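Local coordinates for possible atls1-like light-inducible protein (PDB 2XCZ) that is of unknown function but belongs to the macrophage migration inhibitory factor (MIF) family, cyanobacterial in origin and built as a trimer of small alpha/beta subunits, at residues C58-K63 with D93-G98. Residues are numbered along the deposited sequence; the frame is centred on the assembly and turned at random.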
loop_
_atom_site.group_PDB
_atom_site.type_symbol
_atom_site.label_atom_id
_atom_site.label_comp_id
_atom_site.label_asym_id
_atom_site.label_seq_id
_atom_site.Cartn_x
_atom_site.Cartn_y
_atom_site.Cartn_z
ATOM N N CYS A 58 -10.641 2.428 -8.925
ATOM C CA CYS A 58 -9.727 3.180 -8.096
ATOM C C CYS A 58 -9.656 2.559 -6.699
ATOM O O CYS A 58 -10.692 2.241 -6.132
ATOM C CB CYS A 58 -10.307 4.597 -8.005
ATOM S SG CYS A 58 -9.435 5.709 -7.082
ATOM N N TYR A 59 -8.444 2.360 -6.169
ATOM C CA TYR A 59 -8.285 2.052 -4.740
ATOM C C TYR A 59 -7.569 3.187 -4.025
ATOM O O TYR A 59 -6.501 3.615 -4.451
ATOM C CB TYR A 59 -7.508 0.751 -4.494
ATOM C CG TYR A 59 -7.276 0.520 -3.008
ATOM C CD1 TYR A 59 -8.353 0.308 -2.148
ATOM C CD2 TYR A 59 -5.985 0.576 -2.466
ATOM C CE1 TYR A 59 -8.155 0.136 -0.783
ATOM C CE2 TYR A 59 -5.766 0.404 -1.083
ATOM C CZ TYR A 59 -6.866 0.196 -0.261
ATOM O OH TYR A 59 -6.666 0.013 1.094
ATOM N N VAL A 60 -8.122 3.626 -2.901
ATOM C CA VAL A 60 -7.496 4.699 -2.129
ATOM C C VAL A 60 -7.160 4.203 -0.734
ATOM O O VAL A 60 -7.980 3.549 -0.108
ATOM C CB VAL A 60 -8.462 5.892 -1.976
ATOM C CG1 VAL A 60 -7.763 7.085 -1.278
ATOM C CG2 VAL A 60 -9.024 6.312 -3.352
ATOM N N GLU A 61 -5.967 4.517 -0.240
ATOM C CA GLU A 61 -5.749 4.341 1.201
ATOM C C GLU A 61 -5.663 5.680 1.911
ATOM O O GLU A 61 -5.007 6.609 1.434
ATOM C CB GLU A 61 -4.573 3.445 1.521
ATOM C CG GLU A 61 -3.324 3.734 0.820
ATOM C CD GLU A 61 -2.139 2.972 1.427
ATOM O OE1 GLU A 61 -2.298 1.786 1.835
ATOM O OE2 GLU A 61 -1.053 3.564 1.477
ATOM N N VAL A 62 -6.393 5.776 3.017
ATOM C CA VAL A 62 -6.386 6.956 3.842
ATOM C C VAL A 62 -5.928 6.582 5.238
ATOM O O VAL A 62 -6.450 5.644 5.817
ATOM C CB VAL A 62 -7.783 7.608 3.925
ATOM C CG1 VAL A 62 -7.789 8.756 4.950
ATOM C CG2 VAL A 62 -8.207 8.133 2.552
ATOM N N LYS A 63 -4.951 7.322 5.765
ATOM C CA LYS A 63 -4.511 7.133 7.149
ATOM C C LYS A 63 -4.483 8.466 7.875
ATOM O O LYS A 63 -4.239 9.517 7.290
ATOM C CB LYS A 63 -3.132 6.460 7.231
ATOM C CG LYS A 63 -3.052 5.095 6.566
ATOM C CD LYS A 63 -1.673 4.487 6.775
ATOM C CE LYS A 63 -1.508 3.174 6.019
ATOM N NZ LYS A 63 -2.612 2.189 6.273
ATOM N N ASP A 93 -19.100 4.409 -7.582
ATOM C CA ASP A 93 -19.388 2.997 -7.281
ATOM C C ASP A 93 -18.299 2.036 -7.757
ATOM O O ASP A 93 -18.444 0.807 -7.633
ATOM C CB ASP A 93 -20.771 2.555 -7.783
ATOM C CG ASP A 93 -20.892 2.556 -9.308
ATOM O OD1 ASP A 93 -19.899 2.791 -10.031
ATOM O OD2 ASP A 93 -22.021 2.303 -9.777
ATOM N N ARG A 94 -17.212 2.590 -8.299
ATOM C CA ARG A 94 -16.031 1.780 -8.599
ATOM C C ARG A 94 -14.802 2.238 -7.801
ATOM O O ARG A 94 -13.652 1.976 -8.185
ATOM C CB ARG A 94 -15.776 1.745 -10.108
ATOM C CG ARG A 94 -16.844 0.882 -10.822
ATOM C CD ARG A 94 -16.588 0.736 -12.314
ATOM N NE ARG A 94 -15.391 -0.039 -12.652
ATOM C CZ ARG A 94 -15.294 -1.368 -12.612
ATOM N NH1 ARG A 94 -14.149 -1.942 -12.969
ATOM N NH2 ARG A 94 -16.318 -2.125 -12.217
ATOM N N ILE A 95 -15.065 2.919 -6.684
ATOM C CA ILE A 95 -13.990 3.401 -5.798
ATOM C C ILE A 95 -14.056 2.717 -4.438
ATOM O O ILE A 95 -15.119 2.678 -3.811
ATOM C CB ILE A 95 -14.055 4.943 -5.612
ATOM C CG1 ILE A 95 -13.969 5.646 -6.982
ATOM C CG2 ILE A 95 -12.958 5.405 -4.631
ATOM C CD1 ILE A 95 -14.160 7.140 -6.925
ATOM N N TYR A 96 -12.925 2.151 -4.007
ATOM C CA TYR A 96 -12.782 1.622 -2.649
ATOM C C TYR A 96 -11.781 2.470 -1.883
ATOM O O TYR A 96 -10.785 2.932 -2.450
ATOM C CB TYR A 96 -12.247 0.193 -2.686
ATOM C CG TYR A 96 -13.277 -0.910 -2.755
ATOM C CD1 TYR A 96 -14.636 -0.645 -2.627
ATOM C CD2 TYR A 96 -12.875 -2.237 -2.868
ATOM C CE1 TYR A 96 -15.581 -1.678 -2.650
ATOM C CE2 TYR A 96 -13.807 -3.269 -2.906
ATOM C CZ TYR A 96 -15.150 -2.984 -2.786
ATOM O OH TYR A 96 -16.089 -4.000 -2.796
ATOM N N ILE A 97 -12.048 2.654 -0.593
ATOM C CA ILE A 97 -11.138 3.357 0.296
ATOM C C ILE A 97 -10.857 2.516 1.521
ATOM O O ILE A 97 -11.799 2.137 2.256
ATOM C CB ILE A 97 -11.681 4.749 0.735
ATOM C CG1 ILE A 97 -12.072 5.607 -0.485
ATOM C CG2 ILE A 97 -10.642 5.473 1.583
ATOM C CD1 ILE A 97 -12.896 6.835 -0.102
ATOM N N GLY A 98 -9.575 2.243 1.775
ATOM C CA GLY A 98 -9.183 1.583 3.039
ATOM C C GLY A 98 -8.707 2.625 4.034
ATOM O O GLY A 98 -7.725 3.343 3.768
HETATM O O HOH W 1 -5.080 2.990 5.191
#
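Val60 and Gly98 meet in the middle of two parallel strands joined through helix 72-88 as a beta-alpha-beta crossover. Val60 is gripped through both peptide atoms: its N donates to Tyr96 O (2.8 Å), and its O takes Gly98 N at 2.8 Å. Cys58 N to Arg94 O, strongly bent at 143°, and the straighter Tyr96 N to Cys58 O, both 3.1 Å, extend the pairing one way; Val62 N to Gly98 O extends it the other. Two carbonyls do double duty: Arg94 O also accepts from Thr57 OG1, while Gly98 O takes a water that in turn accepts from Lys63 NZ, itself salt-bridged to Glu100. On one face the Tyr59 ring, its CG anti to the backbone N (chi1 176°), leans toward the neighbouring strand, CD1 to Tyr96 O and CE1 to Gly98 N both 3.6 Å, with Tyr96 CB at the ring edge. Tyr96 OH hydrogen-bonds to Tyr37 O of the second subunit. On the other face, toward helix 72-88, Ile97 CG1 packs on Val60 CB, and Ile97 CG2 meets Val62 CG2 at 3.7 Å. Tyr59 and Glu61 pair through their backbones with Gln7 and Asn5 of strand 3-8, so strand 58-63 is bonded on both edges, and Tyr96 and Ile97 carry the sheet into the second subunit.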